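Chitosanase (Bacillus subtilis subsp. subtilis str. 168, PDB 7C6C) hydrolyses internal beta-(1->4) linkages between D-glucosamine residues in partly acetylated chitosan, as a secreted glycosidase of family 46. Local coordinates at residues A[204-209]-A[233-238]. Residues are numbered along the deposited sequence; the frame is centred on the assembly and turned at random.
With LMR ((2S)-2-hydroxybutanedioic acid), chain B.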
loop_
_atom_site.group_PDB
_atom_site.type_symbol
_atom_site.label_atom_id
_atom_site.label_comp_id
_atom_site.label_asym_id
_atom_site.label_seq_id
_atom_site.Cartn_x
_atom_site.Cartn_y
_atom_site.Cartn_z
ATOM N N TRP A 204 7.538 8.384 -6.349
ATOM C CA TRP A 204 6.322 7.939 -7.018
ATOM C C TRP A 204 6.521 7.821 -8.524
ATOM O O TRP A 204 5.973 6.915 -9.157
ATOM C CB TRP A 204 5.156 8.857 -6.669
ATOM C CG TRP A 204 4.544 8.514 -5.349
ATOM C CD1 TRP A 204 5.058 7.681 -4.392
ATOM C CD2 TRP A 204 3.287 8.972 -4.854
ATOM N NE1 TRP A 204 4.194 7.603 -3.328
ATOM C CE2 TRP A 204 3.096 8.384 -3.590
ATOM C CE3 TRP A 204 2.300 9.827 -5.363
ATOM C CZ2 TRP A 204 1.960 8.624 -2.821
ATOM C CZ3 TRP A 204 1.170 10.055 -4.606
ATOM C CH2 TRP A 204 1.013 9.467 -3.341
ATOM N N ARG A 205 7.345 8.689 -9.094
ATOM C CA ARG A 205 7.619 8.616 -10.524
ATOM C C ARG A 205 8.304 7.288 -10.854
ATOM O O ARG A 205 8.073 6.714 -11.908
ATOM C CB ARG A 205 8.453 9.819 -10.988
ATOM C CG ARG A 205 7.600 11.048 -11.273
ATOM C CD ARG A 205 8.403 12.330 -11.487
ATOM N NE ARG A 205 7.506 13.486 -11.507
ATOM C CZ ARG A 205 7.844 14.730 -11.172
ATOM N NH1 ARG A 205 6.938 15.694 -11.224
ATOM N NH2 ARG A 205 9.082 15.022 -10.801
ATOM N N GLU A 206 9.131 6.797 -9.937
ATOM C CA GLU A 206 9.818 5.528 -10.125
ATOM C C GLU A 206 8.920 4.325 -9.880
ATOM O O GLU A 206 9.368 3.194 -10.088
ATOM C CB GLU A 206 11.047 5.453 -9.212
ATOM C CG GLU A 206 12.335 5.900 -9.883
ATOM C CD GLU A 206 12.694 5.035 -11.078
ATOM O OE1 GLU A 206 12.502 5.494 -12.224
ATOM O OE2 GLU A 206 13.164 3.894 -10.874
ATOM N N SER A 207 7.676 4.540 -9.451
ATOM C CA SER A 207 6.756 3.465 -9.106
ATOM C C SER A 207 5.666 3.254 -10.146
ATOM O O SER A 207 4.838 2.354 -9.971
ATOM C CB SER A 207 6.098 3.750 -7.753
ATOM O OG SER A 207 5.058 4.700 -7.891
ATOM N N VAL A 208 5.638 4.051 -11.220
ATOM C CA VAL A 208 4.524 3.999 -12.162
ATOM C C VAL A 208 4.388 2.642 -12.827
ATOM O O VAL A 208 3.303 2.304 -13.307
ATOM C CB VAL A 208 4.602 5.128 -13.217
ATOM C CG1 VAL A 208 4.487 6.482 -12.550
ATOM C CG2 VAL A 208 5.889 5.019 -14.032
ATOM N N ALA A 209 5.462 1.849 -12.871
ATOM C CA ALA A 209 5.379 0.542 -13.515
ATOM C C ALA A 209 4.305 -0.339 -12.888
ATOM O O ALA A 209 3.772 -1.222 -13.565
ATOM C CB ALA A 209 6.734 -0.166 -13.491
ATOM N N SER A 233 8.025 -7.266 -16.181
ATOM C CA SER A 233 8.141 -5.827 -16.028
ATOM C C SER A 233 9.583 -5.416 -16.256
ATOM O O SER A 233 10.495 -5.984 -15.651
ATOM C CB SER A 233 7.720 -5.445 -14.611
ATOM O OG SER A 233 8.069 -4.109 -14.318
ATOM N N ASN A 234 9.790 -4.428 -17.129
ATOM C CA ASN A 234 11.133 -3.884 -17.292
ATOM C C ASN A 234 11.652 -3.318 -15.977
ATOM O O ASN A 234 12.834 -3.469 -15.648
ATOM C CB ASN A 234 11.148 -2.809 -18.379
ATOM C CG ASN A 234 10.899 -3.373 -19.765
ATOM O OD1 ASN A 234 11.116 -4.559 -20.016
ATOM N ND2 ASN A 234 10.450 -2.518 -20.680
ATOM N N GLU A 235 10.772 -2.686 -15.196
ATOM C CA GLU A 235 11.190 -2.060 -13.946
ATOM C C GLU A 235 11.460 -3.099 -12.862
ATOM O O GLU A 235 12.505 -3.059 -12.202
ATOM C CB GLU A 235 10.117 -1.078 -13.481
ATOM C CG GLU A 235 10.374 -0.472 -12.105
ATOM C CD GLU A 235 11.612 0.406 -12.077
ATOM O OE1 GLU A 235 11.947 0.992 -13.126
ATOM O OE2 GLU A 235 12.251 0.510 -11.009
ATOM N N TYR A 236 10.523 -4.029 -12.650
ATOM C CA TYR A 236 10.604 -4.927 -11.501
ATOM C C TYR A 236 11.277 -6.252 -11.809
ATOM O O TYR A 236 11.812 -6.883 -10.893
ATOM C CB TYR A 236 9.210 -5.221 -10.932
ATOM C CG TYR A 236 8.432 -3.991 -10.525
ATOM C CD1 TYR A 236 8.892 -3.150 -9.516
ATOM C CD2 TYR A 236 7.246 -3.664 -11.160
ATOM C CE1 TYR A 236 8.178 -2.016 -9.147
ATOM C CE2 TYR A 236 6.529 -2.543 -10.802
ATOM C CZ TYR A 236 6.999 -1.721 -9.798
ATOM O OH TYR A 236 6.263 -0.611 -9.474
ATOM N N GLY A 237 11.243 -6.700 -13.057
ATOM C CA GLY A 237 11.685 -8.033 -13.406
ATOM C C GLY A 237 10.520 -8.972 -13.649
ATOM O O GLY A 237 9.373 -8.564 -13.857
ATOM N N ASN A 238 10.831 -10.263 -13.611
ATOM C CA ASN A 238 9.882 -11.317 -13.938
ATOM C C ASN A 238 9.579 -12.146 -12.705
ATOM O O ASN A 238 10.498 -12.549 -11.984
ATOM C CB ASN A 238 10.468 -12.231 -15.004
ATOM C CG ASN A 238 10.954 -11.466 -16.185
ATOM O OD1 ASN A 238 10.214 -10.653 -16.738
ATOM N ND2 ASN A 238 12.212 -11.677 -16.563
HETATM C C1 LMR B . 7.125 -2.952 -19.572
HETATM O O1A LMR B . 7.695 -3.855 -18.926
HETATM O O1B LMR B . 6.460 -3.177 -20.605
HETATM C C2 LMR B . 7.245 -1.531 -19.104
HETATM O O2 LMR B . 6.726 -0.670 -20.125
HETATM C C3 LMR B . 6.457 -1.315 -17.813
HETATM C C4 LMR B . 7.149 -1.959 -16.630
HETATM O O4A LMR B . 8.333 -1.636 -16.382
HETATM O O4B LMR B . 6.512 -2.785 -15.934
#
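The turn of the C-terminal beta hairpin, formed by strands 229-233 and 237-241, packs here against the link between helices 201-205 and 209-219 of the family 46 chitosanase fold. Ala209 is central to the contact: its CB points at the hairpin and sits 3.5 Å from Glu235 CB, while on another side it meets Tyr236 CE2 obliquely at 3.6 Å. With CG set anti to its carbonyl carbon (chi1 -57°), Tyr236 sends its ring across to the link, and its OH ends 3.3 Å from Ser207 O. Glu235 CG lies over one face of this ring, offset toward the rim, and the ring also meets Phe18.

Beyond the apolar patch two carboxylates converge. Glu206 and Glu235, both bent at chi2, cross nearly at right angles and bring their OE2 atoms within 3.5 Å, with the carboxylate planes 77° apart; such proximity of like charges could raise the pKa of one of them, though both are exposed to solvent. A type I turn from Arg205 to Val208 carries Glu206, and Trp204 O, just before the turn, accepts from both the N and the OG of Ser207.

On the hairpin side, Ser233 OG lies anti to its backbone N and accepts a nearly straight bond from Tyr236 N, 3.0 Å away, in an ST motif. Malate is gripped by the same turn: Asn234 N and Glu235 N donate to one carboxylate each, at O1A and O4A, and Ser233 OG gives its own proton to LMR O4B across 2.6 Å.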